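Local coordinates for SusD homolog (Bacteroides thetaiotaomicron, PDB 4MRU), which probably binds mucin O-glycans as a SusD-family outer-membrane lipoprotein, and also binds a magnesium ion, at residues D273-K278 and H363-A368; G355-F360 and G367-L372; M206-C211 and A338-N343; D150-V155 and H499-R504. All coordinates share one frame; numbering follows the deposited sequence.

Overall arrangement
Contacts 1 and 2 sit together at one edge of the molecule, their centres about 8 Å apart; they share Gly367 and Ala368, and Phe360 packs against residues of both. Contact 2 lies close to the metal: the side chain of Leu372 is about 6 Å from a bound magnesium ion. Contacts 3 and 4 form a second pair, centres about 17 Å apart, joined where Leu210 packs on Trp501 and Trp502. The centres of contacts 2 and 3 are about 23 Å apart, and those of contacts 1 and 4 about 37 Å, on opposite sides of the chain's centre. In sequence, contact 4 closes a loop holding contacts 2 and 3 in series, while contact 1 crosses contact 3.

Contact 1: residues D273-K278 and H363-A368; sequences DPRRDK and HGASGA
Pro274, Arg275 and Lys278 lean on the connection 363-368 by van der Waals packing, with no hydrogen bond between the two segments. Asp273 opens the first segment without touching the second, yet it shapes the surface that does. Its carboxylate is gripped side-on by Arg275: NE reaches OD1 at 2.9 Å in an almost straight bond (178°), and NH2 takes OD2, both on syn lone pairs. OD1 also accepts from Arg275 N, met on its anti side, a capping bond, so one oxygen serves both a backbone N-H inside the type I turn Asp273-Arg276 and the Arg275 side chain. Pro274 sets CB and CG against the backbone carbonyl of Ser366, CB lying 3.4 Å from Ser366 O. With its guanidinium held by Asp273, Ser359 OG (to NH1) and Gln418 OE1 (to NH2), Arg275 offers its aliphatic part to the contact, and its CG meets Ala365 CB at 4.0 Å. Arg276 turns back and gives NE to Asp273 O at 3.0 Å, on the face of that carbonyl plane opposite to the one used by its own N-H. Lys278 comes last; bends at chi2 (-69°) and chi4 lay its chain along the His363 carbonyl, with CE 3.2 Å from His363 O. NZ forms a salt bridge with Asp277 OD1 at 3.2 Å. Gly364, at positive phi (69°), ends the preceding helix in a Schellman motif. The contact thus joins the start of helix 276-279 to the link between helices 348-363 and 368-371; Phe360 of helix 348-363 lies against Pro274 and Arg275.

Contact 2: residues G355-F360 and G367-L372; sequences GVKLSF and GAEDYL
Phe360 meets Ala368 over one face and Tyr371 at its tip. Over that face sits the methyl of Ala368, CB being 4.0 Å from the ring centroid and 20° off its normal, a CH-pi contact. Toward Tyr371 the tip of Phe360 points at the other ring's face: Phe360 CZ is 3.6 Å from Tyr371 CG, displaced toward the rim. The two rings form an oblique pair, planes inclined at 56° with centroids 5.1 Å apart. Tyr371 carries CG anti to its backbone N (chi1 176°), and this swings the ring toward helix 348-363, where Val356 approaches at about a right angle with CG1 3.9 Å from Tyr371 CD2. The other methyl of Val356, CG2, slides alongside Leu372 and meets its CD2 at 3.8 Å. The next residue along, Asn373, is a magnesium ligand of this protein. On the outer side Lys357 reaches toward Glu369. NZ and OE2 stand 4.0 Å apart, beyond a salt bridge, but a water accepts from Lys357 NZ at 2.8 Å and donates to Glu369 OE1. The phenol of Tyr371 is engaged outside this pair of helices, OH being bonded to Gln418 NE2 of helix 408-423. The chemistry is therefore graded: an apolar, aromatic interior pins the short helix 368-371 to helix 348-363, and a water-bridged charge pair lies at its rim.

Contact 3: residues M206-C211 and A338-N343; sequences MAMRLC and ALRKWN
A Met-aromatic contact between Met208, a selenomethionine in this crystal, and Trp342 joins the C-terminal ends of helices 192-209 and 327-339. SE lies 4.2 Å from the centroid of the six-membered ring of Trp342, oblique to it at 29° off the normal, while the methyl CE touches CZ3 at 3.6 Å. The Met208 chain is bent at chi2 and chi3, and this curl carries its end past the indole, the two side chains running in opposite directions. Further along the same ring, Cys211 CB is 4.0 Å from Trp342 CZ2. At the edge, near the ring plane, Ala207 O lies 4.1 Å from Trp342 CH2. Cys211 turns its thiol the other way. With SG between the backbone N and the carbonyl carbon (chi1 75°), the sulfur lies over the centre of the Arg340 guanidinium, 3.6 Å from CZ. Arg340 itself runs extended from CG to NE, passing Met208 so that its CD is 4.2 Å from SE. Its polar end is held by others: NE forms a salt bridge with Glu336, and NH2 bonds to Tyr212 OH. With no hydrogen bond across it, the joint is made by packing of apolar and polarisable groups, selenium beside an indole and sulfur over a flat cation, and the bonds to Glu336 and Tyr212 probably help to hold the guanidinium plane against the thiol.

Contact 4: residues D150-V155 and H499-R504; sequences DSQKDV and HVWWDR
Val500 is the first residue of the loop 499-504 to meet the start of helix 152-173: its CG2 lies 3.7 Å from Gln152 OE1, and the same methyl sits over the face of the Trp502 ring. Trp501 follows, with CG anti to its backbone N, and turns one face of its indole to Lys153. Lys153 CB stands 3.8 Å from the centroid of the six-membered ring, only 3° off the normal, a CH-pi contact, and farther along the chain CE meets Trp501 CZ2 at 3.5 Å. Trp501 O accepts from Arg504 NH1 at 2.9 Å, a bond internal to the loop. Trp502 supplies the polar link. Its backbone N donates to Gln152 OE1 at 3.1 Å, and the donor stands nearly in line with the amide C=O (170°). The Gln152 amide also lies almost parallel to the Trp502 ring, the planes 4° apart, and Gln152 CD is 3.4 Å from Trp502 CD1. Gln152 NE2 and Trp502 NE1, both donors, come within 3.3 Å without bonding: NE1 gives its hydrogen to Asp123 OD1, and NE2 makes a weak bond to Thr122 O. Asp503 completes the type I turn begun at Val500. In this buried setting a glutamine reaching out from the helix satisfies a backbone N-H inside that turn, while a lysine's hydrocarbon part packs over a tryptophan face, so the chain's C-terminal region is held to a helix some 340 residues earlier.

Contact 1: residues D273-K278 and H363-A368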
loop_
_atom_site.group_PDB
_atom_site.type_symbol
_atom_site.label_atom_id
_atom_site.label_comp_id
_atom_site.label_asym_id
_atom_site.label_seq_id
_atom_site.Cartn_x
_atom_site.Cartn_y
_atom_site.Cartn_z
ATOM N N ASP A 273 -7.821 -17.627 -10.927
ATOM C CA ASP A 273 -8.106 -17.265 -9.542
ATOM C C ASP A 273 -9.604 -17.016 -9.390
ATOM O O ASP A 273 -10.167 -16.107 -10.049
ATOM C CB ASP A 273 -7.267 -16.030 -9.200
ATOM C CG ASP A 273 -7.210 -15.723 -7.734
ATOM O OD1 ASP A 273 -8.233 -15.751 -7.062
ATOM O OD2 ASP A 273 -6.093 -15.383 -7.285
ATOM N N PRO A 274 -10.287 -17.779 -8.503
ATOM C CA PRO A 274 -11.706 -17.511 -8.298
ATOM C C PRO A 274 -12.053 -16.095 -7.768
ATOM O O PRO A 274 -13.208 -15.712 -7.827
ATOM C CB PRO A 274 -12.122 -18.574 -7.250
ATOM C CG PRO A 274 -11.102 -19.659 -7.383
ATOM C CD PRO A 274 -9.812 -18.939 -7.717
ATOM N N ARG A 275 -11.094 -15.303 -7.302
ATOM C CA ARG A 275 -11.401 -13.945 -6.831
ATOM C C ARG A 275 -11.632 -12.921 -7.942
ATOM O O ARG A 275 -11.996 -11.762 -7.662
ATOM C CB ARG A 275 -10.258 -13.435 -5.923
ATOM C CG ARG A 275 -10.212 -14.155 -4.603
ATOM C CD ARG A 275 -8.919 -13.846 -3.840
ATOM N NE ARG A 275 -7.779 -14.524 -4.440
ATOM C CZ ARG A 275 -6.577 -14.627 -3.872
ATOM N NH1 ARG A 275 -6.339 -14.096 -2.689
ATOM N NH2 ARG A 275 -5.609 -15.280 -4.491
ATOM N N ARG A 276 -11.326 -13.300 -9.185
ATOM C CA ARG A 276 -11.394 -12.352 -10.294
ATOM C C ARG A 276 -12.772 -11.718 -10.405
ATOM O O ARG A 276 -12.855 -10.531 -10.627
ATOM C CB ARG A 276 -11.006 -13.029 -11.613
ATOM C CG ARG A 276 -9.505 -13.211 -11.750
ATOM C CD ARG A 276 -9.147 -14.045 -12.976
ATOM N NE ARG A 276 -9.748 -15.359 -12.896
ATOM C CZ ARG A 276 -9.908 -16.183 -13.933
ATOM N NH1 ARG A 276 -9.484 -15.849 -15.151
ATOM N NH2 ARG A 276 -10.482 -17.366 -13.738
ATOM N N ASP A 277 -13.836 -12.486 -10.208
ATOM C CA ASP A 277 -15.177 -11.919 -10.411
ATOM C C ASP A 277 -15.594 -11.033 -9.245
ATOM O O ASP A 277 -16.598 -10.357 -9.337
ATOM C CB ASP A 277 -16.245 -12.984 -10.725
ATOM C CG ASP A 277 -16.723 -13.748 -9.514
ATOM O OD1 ASP A 277 -15.945 -13.924 -8.560
ATOM O OD2 ASP A 277 -17.912 -14.139 -9.512
ATOM N N LYS A 278 -14.812 -11.033 -8.176
ATOM C CA LYS A 278 -15.004 -10.100 -7.065
ATOM C C LYS A 278 -14.101 -8.867 -7.204
ATOM O O LYS A 278 -14.384 -7.832 -6.630
ATOM C CB LYS A 278 -14.701 -10.785 -5.739
ATOM C CG LYS A 278 -15.523 -12.091 -5.518
ATOM C CD LYS A 278 -16.965 -11.773 -5.310
ATOM C CE LYS A 278 -17.776 -13.016 -4.913
ATOM N NZ LYS A 278 -17.487 -14.150 -5.813
ATOM N N HIS A 363 -13.639 -12.055 0.374
ATOM C CA HIS A 363 -14.350 -11.717 -0.858
ATOM C C HIS A 363 -15.500 -12.666 -1.199
ATOM O O HIS A 363 -16.125 -12.525 -2.246
ATOM C CB HIS A 363 -13.357 -11.706 -1.985
ATOM C CG HIS A 363 -12.298 -10.667 -1.803
ATOM N ND1 HIS A 363 -12.539 -9.334 -2.027
ATOM C CD2 HIS A 363 -11.030 -10.750 -1.341
ATOM C CE1 HIS A 363 -11.450 -8.640 -1.750
ATOM N NE2 HIS A 363 -10.522 -9.474 -1.310
ATOM N N GLY A 364 -15.802 -13.608 -0.328
ATOM C CA GLY A 364 -16.845 -14.594 -0.607
ATOM C C GLY A 364 -16.506 -15.605 -1.711
ATOM O O GLY A 364 -17.399 -16.171 -2.349
ATOM N N ALA A 365 -15.220 -15.823 -1.958
ATOM C CA ALA A 365 -14.776 -16.710 -3.011
ATOM C C ALA A 365 -14.565 -18.143 -2.494
ATOM O O ALA A 365 -14.148 -18.348 -1.352
ATOM C CB ALA A 365 -13.491 -16.170 -3.622
ATOM N N SER A 366 -14.911 -19.108 -3.346
ATOM C CA SER A 366 -14.817 -20.544 -3.073
ATOM C C SER A 366 -13.613 -21.117 -3.743
ATOM O O SER A 366 -13.054 -20.519 -4.671
ATOM C CB SER A 366 -16.029 -21.286 -3.623
ATOM O OG SER A 366 -17.202 -20.849 -2.975
ATOM N N GLY A 367 -13.184 -22.265 -3.260
ATOM C CA GLY A 367 -12.139 -23.000 -3.906
ATOM C C GLY A 367 -10.723 -22.794 -3.371
ATOM O O GLY A 367 -9.757 -23.211 -4.038
ATOM N N ALA A 368 -10.551 -22.200 -2.186
ATOM C CA ALA A 368 -9.190 -21.877 -1.761
ATOM C C ALA A 368 -8.308 -23.129 -1.644
ATOM O O ALA A 368 -7.102 -23.093 -1.979
ATOM C CB ALA A 368 -9.198 -21.135 -0.437
#

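Contact 2: residues G355-F360 and G367-L372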
loop_
_atom_site.group_PDB
_atom_site.type_symbol
_atom_site.label_atom_id
_atom_site.label_comp_id
_atom_site.label_asym_id
_atom_site.label_seq_id
_atom_site.Cartn_x
_atom_site.Cartn_y
_atom_site.Cartn_z
ATOM N N GLY A 355 -3.455 -17.214 4.992
ATOM C CA GLY A 355 -3.593 -15.929 4.345
ATOM C C GLY A 355 -4.418 -16.016 3.086
ATOM O O GLY A 355 -5.273 -15.177 2.839
ATOM N N VAL A 356 -4.175 -17.051 2.283
ATOM C CA VAL A 356 -4.917 -17.220 1.054
ATOM C C VAL A 356 -6.399 -17.494 1.400
ATOM O O VAL A 356 -7.321 -16.936 0.802
ATOM C CB VAL A 356 -4.343 -18.365 0.198
ATOM C CG1 VAL A 356 -5.232 -18.631 -1.004
ATOM C CG2 VAL A 356 -2.934 -18.030 -0.261
ATOM N N LYS A 357 -6.614 -18.409 2.317
ATOM C CA LYS A 357 -7.982 -18.770 2.760
ATOM C C LYS A 357 -8.782 -17.565 3.289
ATOM O O LYS A 357 -9.981 -17.409 2.992
ATOM C CB LYS A 357 -7.935 -19.882 3.788
ATOM C CG LYS A 357 -7.628 -21.240 3.145
ATOM C CD LYS A 357 -7.640 -22.391 4.157
ATOM C CE LYS A 357 -6.468 -22.262 5.113
ATOM N NZ LYS A 357 -6.191 -23.563 5.812
ATOM N N LEU A 358 -8.140 -16.768 4.112
ATOM C CA LEU A 358 -8.727 -15.553 4.638
ATOM C C LEU A 358 -9.072 -14.569 3.538
ATOM O O LEU A 358 -10.108 -13.927 3.617
ATOM C CB LEU A 358 -7.780 -14.866 5.627
ATOM C CG LEU A 358 -7.651 -15.564 6.968
ATOM C CD1 LEU A 358 -6.475 -15.018 7.756
ATOM C CD2 LEU A 358 -8.926 -15.438 7.779
ATOM N N SER A 359 -8.192 -14.395 2.553
ATOM C CA SER A 359 -8.525 -13.494 1.443
ATOM C C SER A 359 -9.732 -14.023 0.655
ATOM O O SER A 359 -10.606 -13.263 0.301
ATOM C CB SER A 359 -7.332 -13.285 0.528
ATOM O OG SER A 359 -7.673 -12.595 -0.639
ATOM N N PHE A 360 -9.754 -15.305 0.307
ATOM C CA PHE A 360 -10.963 -15.858 -0.345
ATOM C C PHE A 360 -12.221 -15.611 0.488
ATOM O O PHE A 360 -13.291 -15.184 -0.031
ATOM C CB PHE A 360 -10.840 -17.385 -0.598
ATOM C CG PHE A 360 -10.072 -17.751 -1.846
ATOM C CD1 PHE A 360 -8.784 -17.281 -2.054
ATOM C CD2 PHE A 360 -10.655 -18.586 -2.827
ATOM C CE1 PHE A 360 -8.071 -17.670 -3.162
ATOM C CE2 PHE A 360 -9.928 -18.975 -3.944
ATOM C CZ PHE A 360 -8.655 -18.489 -4.132
ATOM N N GLY A 367 -13.184 -22.265 -3.260
ATOM C CA GLY A 367 -12.139 -23.000 -3.906
ATOM C C GLY A 367 -10.723 -22.794 -3.371
ATOM O O GLY A 367 -9.757 -23.211 -4.038
ATOM N N ALA A 368 -10.551 -22.200 -2.186
ATOM C CA ALA A 368 -9.190 -21.877 -1.761
ATOM C C ALA A 368 -8.308 -23.129 -1.644
ATOM O O ALA A 368 -7.102 -23.093 -1.979
ATOM C CB ALA A 368 -9.198 -21.135 -0.437
ATOM N N GLU A 369 -8.863 -24.208 -1.144
ATOM C CA GLU A 369 -8.050 -25.387 -0.846
ATOM C C GLU A 369 -7.478 -25.967 -2.136
ATOM O O GLU A 369 -6.315 -26.277 -2.156
ATOM C CB GLU A 369 -8.841 -26.440 -0.049
ATOM C CG GLU A 369 -9.198 -25.988 1.383
ATOM C CD GLU A 369 -8.103 -26.200 2.438
ATOM O OE1 GLU A 369 -6.916 -26.375 2.071
ATOM O OE2 GLU A 369 -8.430 -26.163 3.661
ATOM N N ASP A 370 -8.288 -26.114 -3.204
ATOM C CA ASP A 370 -7.744 -26.549 -4.502
ATOM C C ASP A 370 -6.738 -25.535 -5.115
ATOM O O ASP A 370 -5.740 -25.921 -5.679
ATOM C CB ASP A 370 -8.849 -26.811 -5.521
ATOM C CG ASP A 370 -9.570 -28.121 -5.276
ATOM O OD1 ASP A 370 -8.999 -29.001 -4.592
ATOM O OD2 ASP A 370 -10.705 -28.273 -5.779
ATOM N N TYR A 371 -7.041 -24.248 -5.023
ATOM C CA TYR A 371 -6.179 -23.169 -5.518
ATOM C C TYR A 371 -4.779 -23.253 -4.884
ATOM O O TYR A 371 -3.767 -23.111 -5.537
ATOM C CB TYR A 371 -6.839 -21.813 -5.215
ATOM C CG TYR A 371 -6.041 -20.565 -5.580
ATOM C CD1 TYR A 371 -6.149 -20.002 -6.851
ATOM C CD2 TYR A 371 -5.241 -19.934 -4.657
ATOM C CE1 TYR A 371 -5.464 -18.875 -7.208
ATOM C CE2 TYR A 371 -4.546 -18.749 -4.993
ATOM C CZ TYR A 371 -4.684 -18.216 -6.256
ATOM O OH TYR A 371 -4.001 -17.063 -6.590
ATOM N N LEU A 372 -4.744 -23.596 -3.620
ATOM C CA LEU A 372 -3.479 -23.715 -2.880
ATOM C C LEU A 372 -2.570 -24.843 -3.376
ATOM O O LEU A 372 -1.397 -24.851 -3.056
ATOM C CB LEU A 372 -3.780 -23.915 -1.381
ATOM C CG LEU A 372 -4.089 -22.649 -0.582
ATOM C CD1 LEU A 372 -4.564 -23.043 0.793
ATOM C CD2 LEU A 372 -2.866 -21.784 -0.518
HETATM O O HOH W 1 -4.913 -25.284 3.984
#

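Contact 3: residues M206-C211 and A338-N343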
loop_
_atom_site.group_PDB
_atom_site.type_symbol
_atom_site.label_atom_id
_atom_site.label_comp_id
_atom_site.label_asym_id
_atom_site.label_seq_id
_atom_site.Cartn_x
_atom_site.Cartn_y
_atom_site.Cartn_z
HETATM N N MSE A 206 5.319 -2.651 9.817
HETATM C CA MSE A 206 6.462 -1.752 9.840
HETATM C C MSE A 206 7.732 -2.456 10.261
HETATM O O MSE A 206 8.794 -2.190 9.702
HETATM C CB MSE A 206 6.148 -0.634 10.811
HETATM C CG MSE A 206 5.084 0.304 10.251
HETATM SE SE MSE A 206 4.585 1.630 11.643
HETATM C CE MSE A 206 6.371 2.091 12.357
ATOM N N ALA A 207 7.640 -3.387 11.196
ATOM C CA ALA A 207 8.802 -4.221 11.531
ATOM C C ALA A 207 9.304 -4.989 10.315
ATOM O O ALA A 207 10.507 -5.027 10.046
ATOM C CB ALA A 207 8.474 -5.163 12.684
HETATM N N MSE A 208 8.408 -5.638 9.564
HETATM C CA MSE A 208 8.846 -6.469 8.435
HETATM C C MSE A 208 9.517 -5.609 7.372
HETATM O O MSE A 208 10.490 -6.026 6.753
HETATM C CB MSE A 208 7.643 -7.233 7.840
HETATM C CG MSE A 208 8.087 -8.400 6.970
HETATM SE SE MSE A 208 8.981 -9.818 8.041
HETATM C CE MSE A 208 7.554 -10.133 9.331
ATOM N N ARG A 209 9.079 -4.367 7.263
ATOM C CA ARG A 209 9.599 -3.402 6.306
ATOM C C ARG A 209 11.080 -3.189 6.507
ATOM O O ARG A 209 11.778 -2.955 5.530
ATOM C CB ARG A 209 8.867 -2.050 6.399
ATOM C CG ARG A 209 9.158 -1.145 5.211
ATOM C CD ARG A 209 8.240 -1.392 3.997
ATOM N NE ARG A 209 6.960 -0.732 4.228
ATOM C CZ ARG A 209 5.747 -1.248 4.122
ATOM N NH1 ARG A 209 5.530 -2.496 3.709
ATOM N NH2 ARG A 209 4.720 -0.451 4.403
ATOM N N LEU A 210 11.554 -3.308 7.756
ATOM C CA LEU A 210 12.939 -3.001 8.078
ATOM C C LEU A 210 13.862 -4.226 8.172
ATOM O O LEU A 210 15.006 -4.124 8.680
ATOM C CB LEU A 210 13.011 -2.235 9.406
ATOM C CG LEU A 210 12.053 -1.050 9.581
ATOM C CD1 LEU A 210 12.380 -0.320 10.874
ATOM C CD2 LEU A 210 12.103 -0.122 8.391
ATOM N N CYS A 211 13.432 -5.347 7.608
ATOM C CA CYS A 211 14.182 -6.599 7.808
ATOM C C CYS A 211 15.531 -6.613 7.045
ATOM O O CYS A 211 16.398 -7.435 7.340
ATOM C CB CYS A 211 13.299 -7.796 7.476
ATOM S SG CYS A 211 13.098 -7.983 5.691
ATOM N N ALA A 338 7.936 -16.134 9.806
ATOM C CA ALA A 338 8.216 -17.500 10.156
ATOM C C ALA A 338 9.310 -18.103 9.234
ATOM O O ALA A 338 10.214 -18.787 9.700
ATOM C CB ALA A 338 6.935 -18.341 10.128
ATOM N N LEU A 339 9.226 -17.789 7.946
ATOM C CA LEU A 339 10.217 -18.208 6.999
ATOM C C LEU A 339 11.587 -17.655 7.372
ATOM O O LEU A 339 12.596 -18.315 7.163
ATOM C CB LEU A 339 9.815 -17.765 5.603
ATOM C CG LEU A 339 10.576 -18.429 4.476
ATOM C CD1 LEU A 339 10.274 -19.928 4.344
ATOM C CD2 LEU A 339 10.252 -17.733 3.177
ATOM N N ARG A 340 11.615 -16.468 7.980
ATOM C CA ARG A 340 12.848 -15.830 8.413
ATOM C C ARG A 340 13.297 -16.299 9.806
ATOM O O ARG A 340 14.265 -15.785 10.352
ATOM C CB ARG A 340 12.692 -14.288 8.405
ATOM C CG ARG A 340 12.525 -13.649 7.041
ATOM C CD ARG A 340 12.309 -12.154 7.126
ATOM N NE ARG A 340 12.053 -11.624 5.808
ATOM C CZ ARG A 340 13.008 -11.439 4.883
ATOM N NH1 ARG A 340 14.280 -11.734 5.117
ATOM N NH2 ARG A 340 12.678 -10.999 3.696
ATOM N N LYS A 341 12.570 -17.250 10.380
ATOM C CA LYS A 341 12.857 -17.817 11.692
ATOM C C LYS A 341 12.530 -16.821 12.812
ATOM O O LYS A 341 13.028 -16.946 13.899
ATOM C CB LYS A 341 14.325 -18.326 11.795
ATOM C CG LYS A 341 14.713 -19.319 10.692
ATOM C CD LYS A 341 15.981 -20.135 10.971
ATOM C CE LYS A 341 17.270 -19.379 10.696
ATOM N NZ LYS A 341 17.689 -19.464 9.265
ATOM N N TRP A 342 11.673 -15.840 12.550
ATOM C CA TRP A 342 11.167 -15.006 13.627
ATOM C C TRP A 342 10.052 -15.794 14.327
ATOM O O TRP A 342 9.380 -16.638 13.687
ATOM C CB TRP A 342 10.588 -13.703 13.111
ATOM C CG TRP A 342 11.545 -12.792 12.466
ATOM C CD1 TRP A 342 12.824 -13.062 12.121
ATOM C CD2 TRP A 342 11.279 -11.489 12.020
ATOM N NE1 TRP A 342 13.414 -11.977 11.520
ATOM C CE2 TRP A 342 12.481 -10.984 11.448
ATOM C CE3 TRP A 342 10.165 -10.664 12.075
ATOM C CZ2 TRP A 342 12.576 -9.713 10.950
ATOM C CZ3 TRP A 342 10.271 -9.394 11.577
ATOM C CH2 TRP A 342 11.465 -8.927 11.030
ATOM N N ASN A 343 9.837 -15.525 15.608
ATOM C CA ASN A 343 8.817 -16.277 16.340
ATOM C C ASN A 343 7.425 -15.666 16.120
ATOM O O ASN A 343 7.026 -14.725 16.824
ATOM C CB ASN A 343 9.163 -16.383 17.810
ATOM C CG ASN A 343 8.179 -17.263 18.560
ATOM O OD1 ASN A 343 7.237 -17.819 17.977
ATOM N ND2 ASN A 343 8.369 -17.368 19.856
#

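Contact 4: residues D150-V155 and H499-R504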
loop_
_atom_site.group_PDB
_atom_site.type_symbol
_atom_site.label_atom_id
_atom_site.label_comp_id
_atom_site.label_asym_id
_atom_site.label_seq_id
_atom_site.Cartn_x
_atom_site.Cartn_y
_atom_site.Cartn_z
ATOM N N ASP A 150 12.894 14.745 8.989
ATOM C CA ASP A 150 13.572 13.665 9.690
ATOM C C ASP A 150 14.066 12.620 8.692
ATOM O O ASP A 150 13.413 12.346 7.691
ATOM C CB ASP A 150 12.663 12.934 10.649
ATOM C CG ASP A 150 12.118 13.808 11.806
ATOM O OD1 ASP A 150 12.611 14.917 12.058
ATOM O OD2 ASP A 150 11.147 13.320 12.452
ATOM N N SER A 151 15.159 11.956 9.038
ATOM C CA SER A 151 15.562 10.776 8.295
ATOM C C SER A 151 14.471 9.705 8.353
ATOM O O SER A 151 13.710 9.630 9.313
ATOM C CB SER A 151 16.891 10.235 8.807
ATOM O OG SER A 151 16.775 9.575 10.049
ATOM N N GLN A 152 14.390 8.861 7.314
ATOM C CA GLN A 152 13.395 7.797 7.360
ATOM C C GLN A 152 13.625 6.914 8.586
ATOM O O GLN A 152 12.660 6.501 9.252
ATOM C CB GLN A 152 13.409 6.947 6.112
ATOM C CG GLN A 152 12.380 5.844 6.106
ATOM C CD GLN A 152 12.340 5.068 4.794
ATOM O OE1 GLN A 152 13.220 4.262 4.516
ATOM N NE2 GLN A 152 11.306 5.303 3.982
ATOM N N LYS A 153 14.881 6.657 8.923
ATOM C CA LYS A 153 15.158 5.842 10.121
ATOM C C LYS A 153 14.556 6.495 11.363
ATOM O O LYS A 153 13.942 5.814 12.207
ATOM C CB LYS A 153 16.661 5.621 10.312
ATOM C CG LYS A 153 16.973 4.781 11.536
ATOM C CD LYS A 153 18.419 4.751 11.934
ATOM C CE LYS A 153 19.215 3.574 11.391
ATOM N NZ LYS A 153 20.325 3.244 12.339
ATOM N N ASP A 154 14.764 7.788 11.500
ATOM C CA ASP A 154 14.233 8.520 12.660
ATOM C C ASP A 154 12.721 8.617 12.623
ATOM O O ASP A 154 12.065 8.594 13.689
ATOM C CB ASP A 154 14.847 9.916 12.769
ATOM C CG ASP A 154 16.306 9.879 13.264
ATOM O OD1 ASP A 154 16.775 8.865 13.808
ATOM O OD2 ASP A 154 16.961 10.895 13.126
ATOM N N VAL A 155 12.141 8.691 11.433
ATOM C CA VAL A 155 10.688 8.625 11.383
ATOM C C VAL A 155 10.168 7.283 11.923
ATOM O O VAL A 155 9.257 7.276 12.755
ATOM C CB VAL A 155 10.140 8.865 9.984
ATOM C CG1 VAL A 155 8.636 8.722 9.987
ATOM C CG2 VAL A 155 10.491 10.273 9.526
ATOM N N HIS A 499 17.193 4.937 -3.711
ATOM C CA HIS A 499 16.509 4.063 -2.761
ATOM C C HIS A 499 16.247 4.812 -1.453
ATOM O O HIS A 499 17.133 5.512 -0.926
ATOM C CB HIS A 499 17.335 2.801 -2.452
ATOM C CG HIS A 499 17.411 1.810 -3.581
ATOM N ND1 HIS A 499 17.648 0.472 -3.367
ATOM C CD2 HIS A 499 17.282 1.956 -4.925
ATOM C CE1 HIS A 499 17.664 -0.163 -4.530
ATOM N NE2 HIS A 499 17.451 0.712 -5.486
ATOM N N VAL A 500 15.085 4.584 -0.879
ATOM C CA VAL A 500 14.832 4.984 0.506
ATOM C C VAL A 500 15.615 4.061 1.446
ATOM O O VAL A 500 16.018 2.962 1.052
ATOM C CB VAL A 500 13.311 5.013 0.871
ATOM C CG1 VAL A 500 12.526 5.885 -0.142
ATOM C CG2 VAL A 500 12.732 3.637 0.931
ATOM N N TRP A 501 15.728 4.484 2.711
ATOM C CA TRP A 501 16.617 3.800 3.663
ATOM C C TRP A 501 16.323 2.308 3.842
ATOM O O TRP A 501 17.251 1.526 3.907
ATOM C CB TRP A 501 16.585 4.526 5.025
ATOM C CG TRP A 501 17.239 3.765 6.141
ATOM C CD1 TRP A 501 18.567 3.569 6.338
ATOM C CD2 TRP A 501 16.569 3.125 7.222
ATOM N NE1 TRP A 501 18.771 2.821 7.479
ATOM C CE2 TRP A 501 17.547 2.514 8.017
ATOM C CE3 TRP A 501 15.226 2.993 7.588
ATOM C CZ2 TRP A 501 17.227 1.818 9.178
ATOM C CZ3 TRP A 501 14.909 2.258 8.738
ATOM C CH2 TRP A 501 15.915 1.707 9.514
ATOM N N TRP A 502 15.073 1.883 3.920
ATOM C CA TRP A 502 14.820 0.455 4.141
ATOM C C TRP A 502 15.013 -0.421 2.879
ATOM O O TRP A 502 14.967 -1.628 3.001
ATOM C CB TRP A 502 13.432 0.182 4.746
ATOM C CG TRP A 502 12.204 0.824 4.092
ATOM C CD1 TRP A 502 11.440 1.784 4.631
ATOM C CD2 TRP A 502 11.581 0.480 2.848
ATOM N NE1 TRP A 502 10.408 2.100 3.813
ATOM C CE2 TRP A 502 10.491 1.326 2.687
ATOM C CE3 TRP A 502 11.881 -0.418 1.838
ATOM C CZ2 TRP A 502 9.665 1.282 1.587
ATOM C CZ3 TRP A 502 11.053 -0.463 0.718
ATOM C CH2 TRP A 502 9.980 0.400 0.596
ATOM N N ASP A 503 15.162 0.189 1.699
ATOM C CA ASP A 503 15.231 -0.542 0.429
ATOM C C ASP A 503 16.666 -0.933 0.186
ATOM O O ASP A 503 17.444 -0.224 -0.516
ATOM C CB ASP A 503 14.652 0.316 -0.707
ATOM C CG ASP A 503 14.668 -0.374 -2.055
ATOM O OD1 ASP A 503 15.089 -1.557 -2.106
ATOM O OD2 ASP A 503 14.268 0.292 -3.054
ATOM N N ARG A 504 17.062 -2.022 0.836
ATOM C CA ARG A 504 18.482 -2.417 0.880
ATOM C C ARG A 504 18.716 -3.846 0.436
ATOM O O ARG A 504 19.830 -4.302 0.438
ATOM C CB ARG A 504 19.027 -2.263 2.300
ATOM C CG ARG A 504 18.761 -0.918 2.948
ATOM C CD ARG A 504 19.602 -0.716 4.222
ATOM N NE ARG A 504 20.904 -0.120 3.899
ATOM C CZ ARG A 504 21.120 1.185 3.707
ATOM N NH1 ARG A 504 20.133 2.074 3.778
ATOM N NH2 ARG A 504 22.316 1.602 3.401
#